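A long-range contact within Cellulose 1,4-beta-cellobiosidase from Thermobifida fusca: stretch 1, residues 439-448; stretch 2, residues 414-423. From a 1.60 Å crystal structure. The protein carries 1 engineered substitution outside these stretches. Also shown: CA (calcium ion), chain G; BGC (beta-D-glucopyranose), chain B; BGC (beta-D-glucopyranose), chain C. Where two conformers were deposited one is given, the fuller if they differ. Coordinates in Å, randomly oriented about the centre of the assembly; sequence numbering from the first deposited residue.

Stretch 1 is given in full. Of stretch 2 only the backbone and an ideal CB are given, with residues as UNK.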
ATOM      1  N   ALA A 439     -14.038  19.678   8.327  1.00  6.66           N
ATOM      2  CA  ALA A 439     -13.105  20.811   8.188  1.00  7.17           C
ATOM      3  C   ALA A 439     -12.043  20.523   7.188  1.00  6.55           C
ATOM      4  O   ALA A 439     -11.697  21.416   6.403  1.00  7.94           O
ATOM      5  CB  ALA A 439     -12.512  21.185   9.504  1.00  7.28           C
ATOM      6  N   ILE A 440     -11.482  19.303   7.205  1.00  6.13           N
ATOM      7  CA  ILE A 440     -10.490  18.945   6.165  1.00  6.14           C
ATOM      8  C   ILE A 440     -11.088  19.022   4.770  1.00  6.20           C
ATOM      9  O   ILE A 440     -10.506  19.630   3.805  1.00  5.90           O
ATOM     10  CB  ILE A 440      -9.927  17.529   6.478  1.00  6.14           C
ATOM     11  CG1 ILE A 440      -9.156  17.504   7.762  1.00  6.57           C
ATOM     12  CG2 ILE A 440      -8.986  17.114   5.337  1.00  6.74           C
ATOM     13  CD1 ILE A 440      -8.836  16.126   8.289  1.00  6.18           C
ATOM     14  N   LEU A 441     -12.247  18.389   4.591  1.00  6.22           N
ATOM     15  CA  LEU A 441     -12.915  18.352   3.312  1.00  5.75           C
ATOM     16  C   LEU A 441     -13.301  19.731   2.778  1.00  6.04           C
ATOM     17  O   LEU A 441     -13.142  20.035   1.578  1.00  5.91           O
ATOM     18  CB  LEU A 441     -14.167  17.520   3.490  1.00  5.70           C
ATOM     19  CG  LEU A 441     -13.906  16.043   3.637  1.00  6.28           C
ATOM     20  CD1 LEU A 441     -15.103  15.330   4.272  1.00  6.15           C
ATOM     21  CD2 LEU A 441     -13.634  15.418   2.278  1.00  6.68           C
ATOM     22  N   ASP A 442     -13.755  20.647   3.683  1.00  6.53           N
ATOM     23  CA  ASP A 442     -14.189  21.942   3.206  1.00  7.85           C
ATOM     24  C   ASP A 442     -13.035  22.722   2.584  1.00  8.22           C
ATOM     25  O   ASP A 442     -13.317  23.600   1.741  1.00  8.47           O
ATOM     26  CB  ASP A 442     -14.839  22.718   4.378  1.00  9.48           C
ATOM     27  CG  ASP A 442     -16.283  22.252   4.702  1.00 10.22           C
ATOM     28  OD1 ASP A 442     -16.947  21.512   3.996  1.00 11.60           O
ATOM     29  OD2 ASP A 442     -16.703  22.731   5.803  1.00 12.37           O
ATOM     30  N   LYS A 443     -11.807  22.495   3.045  1.00  7.61           N
ATOM     31  CA  LYS A 443     -10.657  23.128   2.430  1.00  7.90           C
ATOM     32  C   LYS A 443     -10.065  22.326   1.263  1.00  7.74           C
ATOM     33  O   LYS A 443      -9.577  22.901   0.301  1.00  8.42           O
ATOM     34  CB  LYS A 443      -9.651  23.367   3.528  1.00  9.39           C
ATOM     35  CG  LYS A 443      -8.435  24.131   3.025  1.00 11.14           C
ATOM     36  CD  LYS A 443      -7.470  24.619   4.101  1.00 13.19           C
ATOM     37  CE  LYS A 443      -6.318  25.439   3.504  1.00 14.95           C
ATOM     38  NZ  LYS A 443      -5.409  26.070   4.551  1.00 16.72           N
ATOM     39  N   TRP A 444     -10.111  21.019   1.332  1.00  6.28           N
ATOM     40  CA  TRP A 444      -9.532  20.195   0.251  1.00  6.07           C
ATOM     41  C   TRP A 444     -10.344  20.155  -1.001  1.00  6.37           C
ATOM     42  O   TRP A 444      -9.804  20.183  -2.101  1.00  6.56           O
ATOM     43  CB  TRP A 444      -9.279  18.720   0.814  1.00  5.52           C
ATOM     44  CG  TRP A 444      -8.617  17.797  -0.117  1.00  5.61           C
ATOM     45  CD1 TRP A 444      -7.259  17.515  -0.139  1.00  6.00           C
ATOM     46  CD2 TRP A 444      -9.208  17.011  -1.132  1.00  5.39           C
ATOM     47  NE1 TRP A 444      -6.986  16.629  -1.094  1.00  5.84           N
ATOM     48  CE2 TRP A 444      -8.146  16.313  -1.777  1.00  5.44           C
ATOM     49  CE3 TRP A 444     -10.490  16.837  -1.596  1.00  5.20           C
ATOM     50  CZ2 TRP A 444      -8.370  15.421  -2.818  1.00  6.07           C
ATOM     51  CZ3 TRP A 444     -10.707  15.985  -2.670  1.00  5.83           C
ATOM     52  CH2 TRP A 444      -9.679  15.298  -3.254  1.00  5.94           C
ATOM     53  N   VAL A 445     -11.666  20.026  -0.842  1.00  6.79           N
ATOM     54  CA  VAL A 445     -12.573  19.813  -1.968  1.00  6.80           C
ATOM     55  C   VAL A 445     -12.488  20.950  -3.004  1.00  6.73           C
ATOM     56  O   VAL A 445     -12.255  20.670  -4.164  1.00  7.03           O
ATOM     57  CB  VAL A 445     -14.010  19.499  -1.498  1.00  7.22           C
ATOM     58  CG1 VAL A 445     -15.031  19.543  -2.644  1.00  7.72           C
ATOM     59  CG2 VAL A 445     -14.069  18.115  -0.868  1.00  8.03           C
ATOM     60  N   PRO A 446     -12.524  22.196  -2.587  1.00  7.55           N
ATOM     61  CA  PRO A 446     -12.360  23.253  -3.581  1.00  8.38           C
ATOM     62  C   PRO A 446     -11.081  23.217  -4.347  1.00  8.12           C
ATOM     63  O   PRO A 446     -11.082  23.507  -5.536  1.00 10.54           O
ATOM     64  CB  PRO A 446     -12.553  24.543  -2.803  1.00  9.42           C
ATOM     65  CG  PRO A 446     -13.119  24.182  -1.513  1.00 10.70           C
ATOM     66  CD  PRO A 446     -12.886  22.731  -1.248  1.00  9.09           C
ATOM     67  N   TRP A 447      -9.995  22.877  -3.674  1.00  7.62           N
ATOM     68  CA  TRP A 447      -8.716  22.786  -4.273  1.00  7.78           C
ATOM     69  C   TRP A 447      -8.735  21.716  -5.311  1.00  7.50           C
ATOM     70  O   TRP A 447      -8.242  21.897  -6.430  1.00  7.25           O
ATOM     71  CB  TRP A 447      -7.612  22.427  -3.224  1.00  7.73           C
ATOM     72  CG  TRP A 447      -6.324  22.127  -3.768  1.00  7.80           C
ATOM     73  CD1 TRP A 447      -5.424  22.986  -4.359  1.00  8.78           C
ATOM     74  CD2 TRP A 447      -5.665  20.856  -3.725  1.00  7.81           C
ATOM     75  NE1 TRP A 447      -4.275  22.333  -4.688  1.00  8.65           N
ATOM     76  CE2 TRP A 447      -4.395  21.012  -4.330  1.00  7.63           C
ATOM     77  CE3 TRP A 447      -6.064  19.560  -3.331  1.00  7.57           C
ATOM     78  CZ2 TRP A 447      -3.500  19.968  -4.516  1.00  7.91           C
ATOM     79  CZ3 TRP A 447      -5.181  18.506  -3.495  1.00  7.28           C
ATOM     80  CH2 TRP A 447      -3.867  18.731  -4.133  1.00  7.73           C
ATOM     81  N   ALA A 448      -9.272  20.551  -4.989  1.00  7.16           N
ATOM     82  CA  ALA A 448      -9.328  19.491  -5.971  1.00  7.18           C
ATOM     83  C   ALA A 448     -10.176  19.821  -7.169  1.00  8.06           C
ATOM     84  O   ALA A 448      -9.754  19.634  -8.313  1.00  7.57           O
ATOM     85  CB  ALA A 448      -9.847  18.182  -5.332  1.00  7.20           C
ATOM     86  N   UNK A 414       2.504  11.856  -5.901  1.00  5.75           N
ATOM     87  CA  UNK A 414       1.305  11.301  -6.659  1.00  5.41           C
ATOM     88  C   UNK A 414       0.026  11.739  -6.078  1.00  5.45           C
ATOM     89  O   UNK A 414      -0.241  11.487  -4.881  1.00  5.52           O
ATOM     90  CB  UNK A 414       1.310   9.771  -6.684  1.00  5.41           C
ATOM     91  N   UNK A 415      -0.786  12.422  -6.888  1.00  5.32           N
ATOM     92  CA  UNK A 415      -2.122  12.843  -6.482  1.00  5.32           C
ATOM     93  C   UNK A 415      -3.034  11.707  -6.061  1.00  5.15           C
ATOM     94  O   UNK A 415      -3.953  11.987  -5.288  1.00  6.02           O
ATOM     95  CB  UNK A 415      -2.783  13.612  -7.628  1.00  5.32           C
ATOM     96  N   UNK A 416      -2.757  10.521  -6.512  1.00  5.14           N
ATOM     97  CA  UNK A 416      -3.582   9.377  -6.096  1.00  5.12           C
ATOM     98  C   UNK A 416      -3.698   9.249  -4.600  1.00  4.91           C
ATOM     99  O   UNK A 416      -4.752   8.871  -4.082  1.00  4.93           O
ATOM    100  CB  UNK A 416      -3.009   8.077  -6.665  1.00  5.12           C
ATOM    101  N   UNK A 417      -2.640   9.536  -3.836  1.00  4.92           N
ATOM    102  CA  UNK A 417      -2.757   9.350  -2.418  1.00  4.89           C
ATOM    103  C   UNK A 417      -3.698  10.359  -1.786  1.00  4.58           C
ATOM    104  O   UNK A 417      -4.313  10.114  -0.762  1.00  4.59           O
ATOM    105  CB  UNK A 417      -1.376   9.436  -1.766  1.00  4.89           C
ATOM    106  N   UNK A 418      -3.850  11.533  -2.428  1.00  4.09           N
ATOM    107  CA  UNK A 418      -4.804  12.560  -1.950  1.00  4.23           C
ATOM    108  C   UNK A 418      -6.206  11.992  -1.921  1.00  3.97           C
ATOM    109  O   UNK A 418      -6.904  12.054  -0.897  1.00  4.19           O
ATOM    110  CB  UNK A 418      -4.764  13.807  -2.836  1.00  4.23           C
ATOM    111  N   UNK A 419      -6.621  11.349  -3.038  1.00  4.03           N
ATOM    112  CA  UNK A 419      -7.987  10.782  -3.161  1.00  4.56           C
ATOM    113  C   UNK A 419      -8.133   9.507  -2.407  1.00  4.38           C
ATOM    114  O   UNK A 419      -9.239   9.228  -1.883  1.00  4.93           O
ATOM    115  CB  UNK A 419      -8.349  10.535  -4.627  1.00  4.56           C
ATOM    116  N   UNK A 420      -7.139   8.679  -2.331  1.00  4.41           N
ATOM    117  CA  UNK A 420      -7.282   7.444  -1.543  1.00  4.40           C
ATOM    118  C   UNK A 420      -7.570   7.791  -0.059  1.00  4.88           C
ATOM    119  O   UNK A 420      -8.496   7.221   0.587  1.00  4.40           O
ATOM    120  CB  UNK A 420      -6.018   6.589  -1.658  1.00  4.40           C
ATOM    121  N   UNK A 421      -6.801   8.756   0.491  1.00  4.67           N
ATOM    122  CA  UNK A 421      -7.066   9.208   1.862  1.00  5.29           C
ATOM    123  C   UNK A 421      -8.380   9.955   1.972  1.00  5.05           C
ATOM    124  O   UNK A 421      -9.261   9.616   2.803  1.00  5.02           O
ATOM    125  CB  UNK A 421      -5.927  10.103   2.355  1.00  5.29           C
ATOM    126  N   UNK A 422      -8.583  10.895   1.087  0.70  5.25           N
ATOM    127  CA  UNK A 422      -9.709  11.793   1.184  0.70  5.42           C
ATOM    128  C   UNK A 422     -11.011  11.073   1.046  0.70  5.40           C
ATOM    129  O   UNK A 422     -11.964  11.438   1.705  0.70  4.70           O
ATOM    130  CB  UNK A 422      -9.610  12.893   0.125  0.70  5.42           C
ATOM    131  N   UNK A 423     -11.051  10.073   0.167  1.00  5.11           N
ATOM    132  CA  UNK A 423     -12.326   9.262   0.028  1.00  5.24           C
ATOM    133  C   UNK A 423     -12.742   8.632   1.378  1.00  5.14           C
ATOM    134  O   UNK A 423     -13.925   8.624   1.701  1.00  5.93           O
ATOM    135  CB  UNK A 423     -12.144   8.152  -1.009  1.00  5.24           C
TER
HETATM  136 CA    CA G 706     -18.916  22.774   6.153  1.00 31.01          CA
HETATM  137  C2  BGC B   1       1.681   6.885 -10.621  0.50  5.92           C
HETATM  138  C3  BGC B   1       1.858   5.534  -9.938  0.50  5.25           C
HETATM  139  C4  BGC B   1       0.563   4.700 -10.036  0.50  4.54           C
HETATM  140  C5  BGC B   1      -0.093   4.663 -11.429  0.50  4.76           C
HETATM  141  C6  BGC B   1      -1.525   4.123 -11.414  0.50  4.76           C
HETATM  142  C1  BGC B   1       1.079   6.725 -11.997  0.50  6.37           C
HETATM  143  O1  BGC B   1       0.883   8.077 -12.526  0.50  9.23           O
HETATM  144  O2  BGC B   1       3.032   7.454 -10.659  0.50  5.66           O
HETATM  145  O3  BGC B   1       2.229   5.701  -8.565  0.50  5.82           O
HETATM  146  O4  BGC B   1       0.772   3.342  -9.643  0.50  3.63           O
HETATM  147  O5  BGC B   1      -0.165   5.983 -11.970  0.50  5.70           O
HETATM  148  O6  BGC B   1      -2.414   4.947 -10.703  0.50  4.84           O
HETATM  149  C2  BGC C   2       0.195   1.507  -8.275  0.50  2.90           C
HETATM  150  C3  BGC C   2      -0.326   1.059  -6.912  0.50  2.77           C
HETATM  151  C4  BGC C   2       0.422   1.814  -5.774  0.50  2.76           C
HETATM  152  C5  BGC C   2       0.489   3.340  -6.032  0.50  2.74           C
HETATM  153  C6  BGC C   2       1.373   4.014  -5.009  0.50  2.74           C
HETATM  154  C1  BGC C   2       0.171   3.017  -8.421  0.50  3.11           C
HETATM  155  O2  BGC C   2      -0.624   0.963  -9.302  0.50  2.92           O
HETATM  156  O3  BGC C   2      -0.147  -0.376  -6.831  0.50  2.86           O
HETATM  157  O4  BGC C   2      -0.247   1.528  -4.528  0.50  2.67           O
HETATM  158  O5  BGC C   2       0.988   3.547  -7.359  0.50  2.90           O
HETATM  159  O6  BGC C   2       2.677   3.465  -5.024  0.50  2.72           O

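At position 414 the ideal CB finds nothing of stretch 1 within 5.5 Å, but two glucose units lie on that side, so an aromatic or polar side chain would suit. The residue is Trp414; its ring turns one face to both sugars, with CZ3 3.6 Å from C5 of the chain C glucose.

Position 415 has its CB sideways to stretch 1, also beyond 5.5 Å, so only a long side chain could reach the six-membered rings of Trp444 and Trp447; a large apolar or aromatic group is favoured. It is Phe415, chi1 t, whose CE1 lies 3.8 Å from Trp447 CZ3. The two six-membered rings meet obliquely, centroids 5.9 Å apart and planes at 50°.

Position 416, with helical phi/psi of -54/-37, is out of reach, and stretch 1 makes no demand there. It is Gly416, which leaves the room the Trp414 ring occupies: the ideal CB of 416 falls 2.1 Å from Trp414 CZ2. Position 417 is out of reach of stretch 1, but a large side chain could bridge the 6.9 Å from its ideal CB to C6 of the chain C glucose; Phe417 does so, bringing CZ to 3.7 Å from that C6.

Position 418 points toward stretch 1, its ideal CB 4.0 Å from Trp444 CZ2 and 4.8 Å from Trp447 CZ3. These rings would accept an apolar chain, yet Trp444 also offers its indole N-H, so a medium-length acceptor such as Gln or Glu could be considered. Gln418 uses the donor: Trp444 NE1 donates to Gln418 OE1 at 3.0 Å and 155°, with the oxygen near the plane of the indole, where the N-H points.

Position 419 is sideways, its ideal CB 5.1 Å from Trp444 CH2, a gap that a short branched apolar group could close. Val419 CG1 lies 3.8 Å from Trp444 CH2, at the ring edge.

Position 420 is out of reach of stretch 1 and near a sugar, again suiting an aromatic; Trp420 CH2 lies 3.4 Å from O4 of the chain C glucose. Position 421 is sideways with no partner in stretch 1, leaving the choice open: Asn421 ND2 stays 6.2 Å from Ile440 CG2, too far for contact.

Position 422 faces stretch 1 most fully. Its CA is 7.6 Å from that of Leu441, and the ideal CB is 4.1 Å from Trp444 CZ2 and 5.2 Å from Leu441 CD2. The indole face, Leu441 and Ile440 form an apolar surface suited to Leu, Ile or Met. Met422 covers it: CG sits 3.7 Å from the Trp444 six-membered-ring centroid, 19° off the normal, SD is 3.7 Å from Leu441 CD2, and CE is 3.7 Å from Ile440 CG2.

Position 423 points away, so a polar chain is acceptable; Glu423 hydrogen-bonds elsewhere in the structure.

Stretch 2 (414-423) WFGFQVWNME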
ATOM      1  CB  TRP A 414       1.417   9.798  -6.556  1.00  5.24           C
ATOM      2  CG  TRP A 414       0.340   9.110  -7.362  1.00  5.24           C
ATOM      3  CD1 TRP A 414      -0.010   9.378  -8.676  1.00  5.84           C
ATOM      4  CD2 TRP A 414      -0.448   7.983  -6.945  1.00  5.32           C
ATOM      5  NE1 TRP A 414      -1.024   8.548  -9.062  1.00  5.62           N
ATOM      6  CE2 TRP A 414      -1.313   7.674  -8.028  1.00  5.21           C
ATOM      7  CE3 TRP A 414      -0.591   7.303  -5.746  1.00  5.25           C
ATOM      8  CZ2 TRP A 414      -2.220   6.629  -7.931  1.00  5.49           C
ATOM      9  CZ3 TRP A 414      -1.471   6.292  -5.660  1.00  5.56           C
ATOM     10  CH2 TRP A 414      -2.299   5.959  -6.746  1.00  5.11           C
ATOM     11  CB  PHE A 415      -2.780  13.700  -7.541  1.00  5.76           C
ATOM     12  CG  PHE A 415      -4.134  14.204  -7.208  1.00  5.89           C
ATOM     13  CD1 PHE A 415      -4.340  15.346  -6.414  1.00  6.60           C
ATOM     14  CD2 PHE A 415      -5.230  13.551  -7.682  1.00  6.67           C
ATOM     15  CE1 PHE A 415      -5.595  15.840  -6.130  1.00  6.49           C
ATOM     16  CE2 PHE A 415      -6.501  14.004  -7.397  1.00  6.15           C
ATOM     17  CZ  PHE A 415      -6.684  15.177  -6.636  1.00  6.14           C
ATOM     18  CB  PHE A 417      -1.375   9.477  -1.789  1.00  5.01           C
ATOM     19  CG  PHE A 417      -0.518   8.261  -1.838  1.00  5.29           C
ATOM     20  CD1 PHE A 417      -0.994   7.021  -1.416  1.00  5.58           C
ATOM     21  CD2 PHE A 417       0.729   8.345  -2.382  1.00  5.94           C
ATOM     22  CE1 PHE A 417      -0.148   5.880  -1.430  1.00  5.76           C
ATOM     23  CE2 PHE A 417       1.524   7.238  -2.417  1.00  5.87           C
ATOM     24  CZ  PHE A 417       1.095   6.030  -1.940  1.00  5.90           C
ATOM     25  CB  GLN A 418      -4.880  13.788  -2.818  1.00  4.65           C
ATOM     26  CG  GLN A 418      -3.611  14.635  -2.910  1.00  4.63           C
ATOM     27  CD  GLN A 418      -3.243  15.224  -1.619  1.00  4.91           C
ATOM     28  OE1 GLN A 418      -4.079  15.943  -0.947  1.00  5.56           O
ATOM     29  NE2 GLN A 418      -2.012  14.964  -1.165  1.00  4.50           N
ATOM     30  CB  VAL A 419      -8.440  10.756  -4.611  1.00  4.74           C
ATOM     31  CG1 VAL A 419      -8.692  12.159  -5.137  1.00  5.49           C
ATOM     32  CG2 VAL A 419      -7.491  10.025  -5.531  1.00  4.97           C
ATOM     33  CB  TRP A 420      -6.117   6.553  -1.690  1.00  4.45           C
ATOM     34  CG  TRP A 420      -6.067   5.743  -2.908  1.00  4.58           C
ATOM     35  CD1 TRP A 420      -7.036   5.558  -3.820  1.00  4.71           C
ATOM     36  CD2 TRP A 420      -4.999   4.841  -3.272  1.00  5.11           C
ATOM     37  NE1 TRP A 420      -6.620   4.670  -4.761  1.00  4.80           N
ATOM     38  CE2 TRP A 420      -5.391   4.180  -4.435  1.00  4.61           C
ATOM     39  CE3 TRP A 420      -3.765   4.545  -2.688  1.00  4.94           C
ATOM     40  CZ2 TRP A 420      -4.613   3.215  -5.037  1.00  5.16           C
ATOM     41  CZ3 TRP A 420      -2.959   3.568  -3.288  1.00  5.12           C
ATOM     42  CH2 TRP A 420      -3.387   2.916  -4.436  1.00  5.16           C
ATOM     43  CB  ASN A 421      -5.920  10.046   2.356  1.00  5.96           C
ATOM     44  CG  ASN A 421      -6.307  10.870   3.543  1.00  7.57           C
ATOM     45  OD1 ASN A 421      -6.838  10.354   4.461  1.00  8.64           O
ATOM     46  ND2 ASN A 421      -5.786  12.104   3.598  1.00  9.72           N
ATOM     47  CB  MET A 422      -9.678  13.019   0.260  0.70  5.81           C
ATOM     48  CG  MET A 422     -10.449  14.226   0.786  0.70  6.37           C
ATOM     49  SD  MET A 422     -10.031  14.813   2.440  0.70  6.13           S
ATOM     50  CE  MET A 422      -8.271  15.125   2.307  0.70  6.75           C
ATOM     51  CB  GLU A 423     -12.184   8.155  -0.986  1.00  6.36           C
ATOM     52  CG  GLU A 423     -13.531   7.564  -1.388  1.00  6.68           C
ATOM     53  CD  GLU A 423     -13.412   6.406  -2.323  1.00  7.65           C
ATOM     54  OE1 GLU A 423     -12.691   6.559  -3.333  1.00  8.97           O
ATOM     55  OE2 GLU A 423     -14.069   5.419  -2.025  1.00  9.19           O
TER
HETATM   56  O   HOH W   1     -19.514  20.957   4.675  1.00 19.35           O
HETATM   57  O   HOH W   2     -20.886  22.798   4.836  1.00 17.81           O
HETATM   58  O   HOH W   3     -19.839  24.668   6.822  0.50 32.30           O
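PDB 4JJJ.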